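Local coordinates for archeaosine synthase QueF-Like (Pyrobaculum calidifontis, PDB 5K0P), which catalyses the last step of archaeosine synthesis, converting the nitrile of preQ0-modified tRNA to a formamidine with free ammonium as the nitrogen donor, at the interface of chains A and B. Sequence-based numbering; all coordinates share one arbitrary frame. Chains: chain A/B, Archeaosine synthase QueF-Like.

Contact 1: the interface of chains A and B. Residues chain A 24, 26, 90-91; chain B 24, 26.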
ATOM      1  N   SER A  24      13.402  26.750  17.502  1.00 36.09           N
ATOM      2  CA  SER A  24      13.730  25.826  18.619  1.00 37.06           C
ATOM      3  C   SER A  24      15.197  25.378  18.725  1.00 38.71           C
ATOM      4  O   SER A  24      15.531  24.628  19.624  1.00 39.34           O
ATOM      5  CB  SER A  24      12.891  24.539  18.437  1.00 39.95           C
ATOM      6  OG  SER A  24      13.310  23.789  17.283  1.00 45.13           O
ATOM      7  N   THR A  26      16.753  23.119  17.146  1.00 34.11           N
ATOM      8  CA  THR A  26      16.842  21.661  16.999  1.00 36.40           C
ATOM      9  C   THR A  26      16.810  21.228  15.510  1.00 30.54           C
ATOM     10  O   THR A  26      16.463  22.000  14.596  1.00 27.68           O
ATOM     11  CB  THR A  26      15.727  20.950  17.762  1.00 40.62           C
ATOM     12  OG1 THR A  26      14.480  21.331  17.190  1.00 42.25           O
ATOM     13  CG2 THR A  26      15.797  21.313  19.271  1.00 45.33           C
ATOM     14  N   TYR A  90       6.434  19.507  11.425  1.00 26.25           N
ATOM     15  CA  TYR A  90       6.709  20.461  12.485  1.00 29.06           C
ATOM     16  C   TYR A  90       5.432  20.642  13.300  1.00 30.46           C
ATOM     17  O   TYR A  90       4.364  20.853  12.711  1.00 27.43           O
ATOM     18  CB  TYR A  90       7.115  21.849  11.898  1.00 30.75           C
ATOM     19  CG  TYR A  90       7.565  22.838  13.005  1.00 35.05           C
ATOM     20  CD1 TYR A  90       8.601  22.482  13.916  1.00 38.92           C
ATOM     21  CD2 TYR A  90       6.976  24.105  13.151  1.00 33.33           C
ATOM     22  CE1 TYR A  90       9.037  23.364  14.925  1.00 40.95           C
ATOM     23  CE2 TYR A  90       7.401  25.001  14.144  1.00 40.81           C
ATOM     24  CZ  TYR A  90       8.425  24.645  15.042  1.00 44.53           C
ATOM     25  OH  TYR A  90       8.858  25.530  16.033  1.00 49.42           O
ATOM     26  N   ILE A  91       5.533  20.564  14.629  1.00 30.48           N
ATOM     27  CA  ILE A  91       4.392  20.697  15.526  1.00 29.76           C
ATOM     28  C   ILE A  91       3.154  19.988  15.051  1.00 27.23           C
ATOM     29  O   ILE A  91       2.087  20.491  15.191  1.00 27.97           O
ATOM     30  CB  ILE A  91       4.154  22.166  15.922  1.00 34.00           C
ATOM     31  CG1 ILE A  91       3.741  23.088  14.748  1.00 34.21           C
ATOM     32  CG2 ILE A  91       5.455  22.662  16.633  1.00 36.83           C
ATOM     33  CD1 ILE A  91       3.426  24.554  15.210  1.00 33.79           C
TER
ATOM     34  N   SER B  24      12.890  20.457  23.502  1.00 39.93           N
ATOM     35  CA  SER B  24      12.678  21.529  22.539  1.00 38.66           C
ATOM     36  C   SER B  24      11.586  22.499  22.963  1.00 33.49           C
ATOM     37  O   SER B  24      11.522  23.543  22.459  1.00 35.60           O
ATOM     38  CB  SER B  24      12.281  20.915  21.189  1.00 41.54           C
ATOM     39  OG  SER B  24      10.999  20.317  21.284  1.00 43.16           O
ATOM     40  N   THR B  26       8.538  22.232  22.166  1.00 38.25           N
ATOM     41  CA  THR B  26       7.676  22.313  20.977  1.00 43.31           C
ATOM     42  C   THR B  26       6.670  21.147  21.038  1.00 37.75           C
ATOM     43  O   THR B  26       6.902  20.128  21.692  1.00 30.43           O
ATOM     44  CB  THR B  26       8.435  22.277  19.607  1.00 45.69           C
ATOM     45  OG1 THR B  26       9.388  21.224  19.618  1.00 52.34           O
ATOM     46  CG2 THR B  26       9.188  23.603  19.272  1.00 49.47           C
TER
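The hydroxyl OG of B:Ser24 is gripped twice within its own loop, by the hydroxyl OG1 of B:Thr26 at 2.5 Å and by the backbone N of B:Thr26 at 3.2 Å (149° at the hydrogen). Its CB faces chain A, 4.0 Å from the methyl CG2 of A:Thr26. Chain A repeats the pairing, with A:Ser24 OG 2.7 Å from A:Thr26 OG1, but there the backbone N of A:Thr26 stands back at 3.5 Å from A:Ser24 OG.

This is a piece of the two-fold interface that, in the T-fold homodecamer, is most readily read as pentamer facing pentamer. The serine and threonine hydroxyls bond to each other within each loop, and the join across it is van der Waals contact. The methyl CG2 of B:Thr26 touches two residues of chain A. With OG1 between the backbone N and the carbonyl carbon (chi1 47°), CG2 swings anti to the carbonyl carbon and meets CB of A:Ser24 at 3.9 Å. The same methyl touches the phenol oxygen OH of A:Tyr90 at 3.8 Å, the two side chains meeting at about a right angle. A:Tyr90 reaches there from the end of strand 81-90, CG anti to its backbone N (chi1 -174°). Its ring is backed by its neighbour: the methyl CG2 of A:Ile91 sits over the ring centre, 3.8 Å above the plane.

Contact 2: the interface of chains A and B. Residues chain A 16, 29; chain B 89, 91-92.
A:Arg16 and B:Tyr89 meet tip to tip across the two-fold interface of this tunnel-fold (T-fold) enzyme, the guanidinium of one strand pointing at the phenol of another. A:Arg16 belongs to strand 10-20, A:Ser29 to strand 27-37, and the partner surface is the end of strand 81-90 in chain B with the tight turn that follows it. B:Ile91 and B:Gly92 both have left-handed backbone conformations, as in a type I' turn of a beta-hairpin.

The polar groups approach one another without reaching bonding distance. NH2 of A:Arg16 stops 3.5 Å from the phenol oxygen OH of B:Tyr89, with the guanidinium and ring planes inclined by 52°. The arginine gets there through a bent chain, kinked at chi2 (-88°) and again at chi3. The carbonyl O of B:Gly92 lies at the guanidinium edge, in its plane, 3.9 Å from NH2. Such an arrangement may add a weak electrostatic attraction. From another direction OG of A:Ser29 approaches the same phenol, 3.5 Å from B:Tyr89 OH.

The turn supplies the van der Waals contact. A:Ser29 CB packs against CA of B:Gly92 at 3.6 Å, and its OG, anti to the backbone N (chi1 173°), rests 3.6 Å from that CA too. A:Ser29 buries 36 Å² here, and B:Gly92 25 Å². Inside chain B the backbone N of B:Gly92 lies above the B:Tyr89 ring, offset toward the rim and 4.1 Å from its plane.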
ATOM      1  N   ARG A  16      17.035  12.943   1.289  1.00 21.66           N
ATOM      2  CA  ARG A  16      16.732  13.436   2.637  1.00 23.74           C
ATOM      3  C   ARG A  16      17.797  14.452   3.013  1.00 19.61           C
ATOM      4  O   ARG A  16      18.919  14.391   2.569  1.00 19.17           O
ATOM      5  CB  ARG A  16      16.684  12.299   3.687  1.00 33.57           C
ATOM      6  CG  ARG A  16      15.590  11.204   3.437  1.00 44.19           C
ATOM      7  CD  ARG A  16      14.190  11.493   4.044  1.00 50.97           C
ATOM      8  NE  ARG A  16      14.341  11.487   5.512  1.00 71.95           N
ATOM      9  CZ  ARG A  16      14.289  10.403   6.288  1.00 69.66           C
ATOM     10  NH1 ARG A  16      14.005   9.217   5.767  1.00 78.15           N
ATOM     11  NH2 ARG A  16      14.495  10.498   7.607  1.00 67.42           N
ATOM     12  N   SER A  29      14.505  17.840  10.164  1.00 23.12           N
ATOM     13  CA  SER A  29      14.713  16.849   9.132  1.00 23.72           C
ATOM     14  C   SER A  29      13.754  17.065   7.923  1.00 21.30           C
ATOM     15  O   SER A  29      12.720  17.603   8.083  1.00 22.60           O
ATOM     16  CB  SER A  29      14.600  15.492   9.824  1.00 26.90           C
ATOM     17  OG  SER A  29      14.638  14.445   8.876  1.00 42.49           O
TER
ATOM     18  N   TYR B  89       7.611  10.936  15.973  1.00 30.66           N
ATOM     19  CA  TYR B  89       8.698  11.228  15.044  1.00 31.76           C
ATOM     20  C   TYR B  89       9.415  12.424  15.600  1.00 34.01           C
ATOM     21  O   TYR B  89       8.794  13.422  15.854  1.00 36.90           O
ATOM     22  CB  TYR B  89       8.170  11.581  13.671  1.00 35.72           C
ATOM     23  CG  TYR B  89       9.194  11.779  12.573  1.00 39.27           C
ATOM     24  CD1 TYR B  89       9.838  10.674  11.994  1.00 40.84           C
ATOM     25  CD2 TYR B  89       9.472  13.042  12.040  1.00 46.13           C
ATOM     26  CE1 TYR B  89      10.752  10.823  10.937  1.00 41.97           C
ATOM     27  CE2 TYR B  89      10.377  13.216  10.966  1.00 44.59           C
ATOM     28  CZ  TYR B  89      11.006  12.098  10.401  1.00 48.12           C
ATOM     29  OH  TYR B  89      11.927  12.211   9.334  1.00 51.76           O
ATOM     30  N   ILE B  91      13.262  14.624  15.409  1.00 28.91           N
ATOM     31  CA  ILE B  91      14.575  14.858  14.802  1.00 29.77           C
ATOM     32  C   ILE B  91      14.990  13.787  13.798  1.00 29.00           C
ATOM     33  O   ILE B  91      16.159  13.300  13.765  1.00 27.92           O
ATOM     34  CB  ILE B  91      15.668  15.187  15.854  1.00 31.86           C
ATOM     35  CG1 ILE B  91      16.042  13.997  16.722  1.00 32.42           C
ATOM     36  CG2 ILE B  91      15.118  16.293  16.768  1.00 36.61           C
ATOM     37  CD1 ILE B  91      17.104  14.180  17.772  1.00 32.67           C
ATOM     38  N   GLY B  92      14.001  13.438  12.975  1.00 27.42           N
ATOM     39  CA  GLY B  92      14.239  12.503  11.867  1.00 28.58           C
ATOM     40  C   GLY B  92      14.225  11.013  12.283  1.00 27.08           C
ATOM     41  O   GLY B  92      14.578  10.170  11.474  1.00 26.21           O
TER

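The C-alpha centres of contact 1 and contact 2 lie about 11 Å apart along one two-fold interface, so each also occurs with the chains exchanged. Residue 91 serves in both, from chain A in contact 1 and from chain B in contact 2, and the stretch entering the turn between strands 81-90 and 93-102 is thus used in each. Residues 24 and 26 of contact 1 and A:Ser29 of contact 2 bracket the start of strand 27-37. Contact 1 is centred about 5 Å from A:Cys21, the thioimide-forming residue, and about 8 Å from A:Asp28, so packing between subunits may help hold the catalytic loop.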